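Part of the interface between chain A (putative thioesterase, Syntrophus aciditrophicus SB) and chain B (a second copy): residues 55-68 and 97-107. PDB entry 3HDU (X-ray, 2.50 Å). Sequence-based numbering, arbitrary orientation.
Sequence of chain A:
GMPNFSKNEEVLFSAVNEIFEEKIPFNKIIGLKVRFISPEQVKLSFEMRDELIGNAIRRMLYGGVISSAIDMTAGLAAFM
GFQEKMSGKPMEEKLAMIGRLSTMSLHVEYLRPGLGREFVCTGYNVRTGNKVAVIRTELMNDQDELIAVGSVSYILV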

# COMPACT_ATOMS: atom_id res chain seq x y z
N ASN A 55 -4.76 -21.98 25.37
CA ASN A 55 -5.36 -20.65 25.51
C ASN A 55 -6.34 -20.47 24.36
O ASN A 55 -5.99 -20.72 23.20
CB ASN A 55 -4.29 -19.54 25.53
CG ASN A 55 -4.87 -18.16 25.84
OD1 ASN A 55 -5.52 -17.54 24.99
ND2 ASN A 55 -4.61 -17.65 27.03
N ALA A 56 -7.56 -20.02 24.69
CA ALA A 56 -8.65 -19.82 23.72
C ALA A 56 -8.32 -18.92 22.52
O ALA A 56 -8.88 -19.12 21.45
CB ALA A 56 -9.91 -19.30 24.43
N ILE A 57 -7.42 -17.94 22.71
CA ILE A 57 -6.99 -17.01 21.65
C ILE A 57 -5.46 -17.06 21.44
O ILE A 57 -4.79 -16.03 21.30
CB ILE A 57 -7.52 -15.56 21.91
CG1 ILE A 57 -7.06 -15.01 23.27
CG2 ILE A 57 -9.04 -15.55 21.84
CD1 ILE A 57 -7.38 -13.54 23.47
N ARG A 58 -4.93 -18.29 21.38
CA ARG A 58 -3.49 -18.56 21.22
C ARG A 58 -2.94 -17.93 19.94
O ARG A 58 -1.99 -17.15 20.00
CB ARG A 58 -3.21 -20.07 21.21
CG ARG A 58 -1.73 -20.43 21.22
CD ARG A 58 -1.48 -21.92 21.14
NE ARG A 58 -0.04 -22.17 21.06
CZ ARG A 58 0.55 -23.35 20.85
NH1 ARG A 58 -0.17 -24.47 20.68
NH2 ARG A 58 1.88 -23.41 20.80
N ARG A 59 -3.55 -18.28 18.80
CA ARG A 59 -3.12 -17.78 17.47
C ARG A 59 -3.11 -16.26 17.40
O ARG A 59 -2.19 -15.67 16.82
CB ARG A 59 -4.04 -18.31 16.36
CG ARG A 59 -4.03 -19.81 16.18
CD ARG A 59 -4.98 -20.25 15.09
NE ARG A 59 -5.21 -21.69 15.17
CZ ARG A 59 -4.37 -22.64 14.75
NH1 ARG A 59 -3.20 -22.34 14.17
NH2 ARG A 59 -4.71 -23.92 14.90
N MSE A 60 -4.12 -15.64 18.02
CA MSE A 60 -4.28 -14.18 18.10
C MSE A 60 -3.12 -13.54 18.85
O MSE A 60 -2.49 -12.61 18.32
CB MSE A 60 -5.62 -13.85 18.78
CG MSE A 60 -6.08 -12.42 18.65
SE MSE A 60 -7.81 -12.17 19.52
CE MSE A 60 -8.91 -13.31 18.36
N LEU A 61 -2.82 -14.04 20.05
CA LEU A 61 -1.70 -13.55 20.89
C LEU A 61 -0.33 -13.61 20.19
O LEU A 61 0.49 -12.71 20.35
CB LEU A 61 -1.64 -14.30 22.23
CG LEU A 61 -2.78 -14.02 23.21
CD1 LEU A 61 -2.78 -15.03 24.35
CD2 LEU A 61 -2.69 -12.60 23.76
N TYR A 62 -0.11 -14.68 19.41
CA TYR A 62 1.11 -14.82 18.59
C TYR A 62 1.22 -13.72 17.50
O TYR A 62 2.33 -13.36 17.12
CB TYR A 62 1.23 -16.22 17.97
CG TYR A 62 1.84 -17.27 18.88
CD1 TYR A 62 1.26 -17.60 20.11
CD2 TYR A 62 3.01 -17.96 18.50
CE1 TYR A 62 1.83 -18.59 20.95
CE2 TYR A 62 3.58 -18.95 19.33
CZ TYR A 62 2.99 -19.25 20.55
OH TYR A 62 3.56 -20.22 21.36
N GLY A 63 0.09 -13.21 17.02
CA GLY A 63 0.09 -12.10 16.05
C GLY A 63 0.77 -10.86 16.62
O GLY A 63 1.62 -10.26 15.96
N GLY A 64 0.40 -10.52 17.86
CA GLY A 64 1.00 -9.40 18.60
C GLY A 64 2.48 -9.61 18.92
O GLY A 64 3.27 -8.67 18.82
N VAL A 65 2.83 -10.85 19.30
CA VAL A 65 4.23 -11.24 19.57
C VAL A 65 5.09 -11.09 18.32
O VAL A 65 6.18 -10.50 18.39
CB VAL A 65 4.33 -12.69 20.14
CG1 VAL A 65 5.77 -13.18 20.20
CG2 VAL A 65 3.69 -12.78 21.52
N ILE A 66 4.60 -11.62 17.19
CA ILE A 66 5.29 -11.53 15.88
C ILE A 66 5.49 -10.07 15.43
O ILE A 66 6.58 -9.73 14.94
CB ILE A 66 4.54 -12.34 14.79
CG1 ILE A 66 4.70 -13.84 15.03
CG2 ILE A 66 5.06 -12.03 13.37
CD1 ILE A 66 3.74 -14.69 14.21
N SER A 67 4.46 -9.24 15.61
CA SER A 67 4.53 -7.81 15.25
C SER A 67 5.56 -7.07 16.12
O SER A 67 6.28 -6.21 15.60
CB SER A 67 3.16 -7.12 15.32
OG SER A 67 2.62 -7.09 16.63
N SER A 68 5.63 -7.40 17.42
CA SER A 68 6.63 -6.81 18.33
C SER A 68 8.06 -7.22 17.96
O SER A 68 8.94 -6.36 17.91
CB SER A 68 6.37 -7.20 19.78
OG SER A 68 5.16 -6.63 20.23
N MSE B 97 -14.75 -21.04 17.54
CA MSE B 97 -14.31 -20.27 16.35
C MSE B 97 -13.21 -19.23 16.63
O MSE B 97 -12.36 -19.01 15.77
CB MSE B 97 -15.53 -19.62 15.65
CG MSE B 97 -15.23 -18.63 14.51
SE MSE B 97 -14.84 -16.81 15.09
CE MSE B 97 -16.62 -16.36 15.79
N ILE B 98 -13.25 -18.61 17.82
CA ILE B 98 -12.25 -17.59 18.22
C ILE B 98 -10.80 -18.14 18.22
O ILE B 98 -9.86 -17.39 17.95
CB ILE B 98 -12.61 -16.90 19.58
CG1 ILE B 98 -11.98 -15.51 19.68
CG2 ILE B 98 -12.23 -17.77 20.78
CD1 ILE B 98 -12.41 -14.73 20.91
N GLY B 99 -10.65 -19.44 18.51
CA GLY B 99 -9.36 -20.13 18.46
C GLY B 99 -8.80 -20.32 17.06
O GLY B 99 -7.60 -20.57 16.92
N ARG B 100 -9.65 -20.24 16.03
CA ARG B 100 -9.24 -20.32 14.62
C ARG B 100 -8.87 -18.95 14.02
O ARG B 100 -8.31 -18.92 12.92
CB ARG B 100 -10.33 -20.99 13.77
CG ARG B 100 -10.61 -22.45 14.11
CD ARG B 100 -11.57 -23.07 13.11
N LEU B 101 -9.19 -17.84 14.70
CA LEU B 101 -8.85 -16.49 14.23
C LEU B 101 -7.33 -16.28 14.21
O LEU B 101 -6.66 -16.51 15.22
CB LEU B 101 -9.50 -15.39 15.08
CG LEU B 101 -11.01 -15.15 14.96
CD1 LEU B 101 -11.44 -14.13 15.99
CD2 LEU B 101 -11.39 -14.67 13.56
N SER B 102 -6.81 -15.85 13.06
CA SER B 102 -5.39 -15.61 12.84
C SER B 102 -5.21 -14.34 12.01
O SER B 102 -5.95 -14.11 11.05
CB SER B 102 -4.78 -16.81 12.12
OG SER B 102 -3.38 -16.70 12.00
N THR B 103 -4.23 -13.51 12.38
CA THR B 103 -3.95 -12.26 11.67
C THR B 103 -3.29 -12.58 10.34
O THR B 103 -2.33 -13.34 10.31
CB THR B 103 -2.99 -11.34 12.47
OG1 THR B 103 -3.49 -11.17 13.80
CG2 THR B 103 -2.84 -9.97 11.80
N MSE B 104 -3.80 -11.99 9.26
CA MSE B 104 -3.23 -12.15 7.92
C MSE B 104 -2.34 -10.96 7.55
O MSE B 104 -1.27 -11.15 6.98
CB MSE B 104 -4.33 -12.28 6.87
CG MSE B 104 -3.78 -12.51 5.47
SE MSE B 104 -5.13 -12.85 4.19
CE MSE B 104 -3.91 -12.96 2.62
N SER B 105 -2.83 -9.75 7.83
CA SER B 105 -2.13 -8.51 7.53
C SER B 105 -2.34 -7.49 8.65
O SER B 105 -3.47 -7.34 9.13
CB SER B 105 -2.67 -7.94 6.22
OG SER B 105 -1.88 -6.86 5.75
N LEU B 106 -1.26 -6.83 9.07
CA LEU B 106 -1.31 -5.80 10.12
C LEU B 106 -0.53 -4.58 9.63
O LEU B 106 0.69 -4.66 9.43
CB LEU B 106 -0.70 -6.32 11.43
CG LEU B 106 -0.63 -5.39 12.65
CD1 LEU B 106 -2.00 -4.99 13.11
CD2 LEU B 106 0.09 -6.07 13.78
N HIS B 107 -1.24 -3.47 9.39
CA HIS B 107 -0.67 -2.20 8.91
C HIS B 107 -0.95 -1.15 9.99
O HIS B 107 -2.11 -0.85 10.23
CB HIS B 107 -1.35 -1.79 7.60
CG HIS B 107 -0.87 -2.54 6.39
ND1 HIS B 107 -0.95 -2.01 5.12
CD2 HIS B 107 -0.26 -3.74 6.25
CE1 HIS B 107 -0.45 -2.87 4.25
NE2 HIS B 107 -0.02 -3.92 4.91

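The most unusual feature of this contact is how little of it is hydrogen bonding: the helix of residues 58-68 in chain A runs nearly parallel to strand 101-103 of chain B, and the pair is joined mainly by packing, with one weak hydrogen bond between the stretches. The axes of helix and strand approach to 6.8 Å, with 12° between their N-to-C directions. Matching CA pairs follow the same order in both chains, from Ile A57 and Gly B99 (CA to CA 5.1 Å) to Gly A63 and Thr B103 (CA to CA 6.0 Å), and the spacing widens to 8.0 Å between Ser A67 CA and Leu B106 CA, after chain B has turned a corner at Met B104.

The tightest backbone approach lies just before the helix. Ala A56 O sits near Gly B99 CA, and the 3.2 Å separation of these two atoms, with an angle of 120° at the hydrogen, fits a bent CA-H...O contact. The same oxygen is 3.4 Å from Gly B99 N, but the angle is too poor for a hydrogen bond. Nearby, Ile A57 occupies the N-cap position; its amide is held within its own chain, with Ile A57 N donating to Asn A55 OD1 at 3.0 Å.

Arg A59 supplies the one hydrogen bond across the stretches. Its CA-to-CB bond points toward chain B, and its NE donates to Gly B99 O at 3.2 Å. The N-H...O angle of 125° makes the bond weak, although the oxygen lies at the edge of the guanidinium, near its plane. The aliphatic base of the side chain also packs against backbone, with Arg A59 CB 3.4 Å from Leu B101 O.

Apolar packing provides the complement. Ile A57 CG2 meets Ile B98 CD1 at 3.6 Å. Met A60, present as selenomethionine, starts sideways from CA to CB, but the end of its side chain comes nearer: its CE lies 4.0 Å from Ile B98 CG1 and 3.6 Å from Leu B101 CD1. One methyl group thus touches both chain B side chains, and all three residues are buried.

Farther along, Gly A63 permits close passage. Its CA is 4.3 Å from Thr B103 OG1, whereas an ideal CB would lie 2.9 Å from that oxygen, a clash. Ser A67 closes the contact through carbon, its CB 3.6 Å from Leu B106 CD2, while its hydroxyl turns back to its own helix: OG donates to Gly A64 O at 2.8 Å. Together the two stretches bury 494 Å², counting both sides.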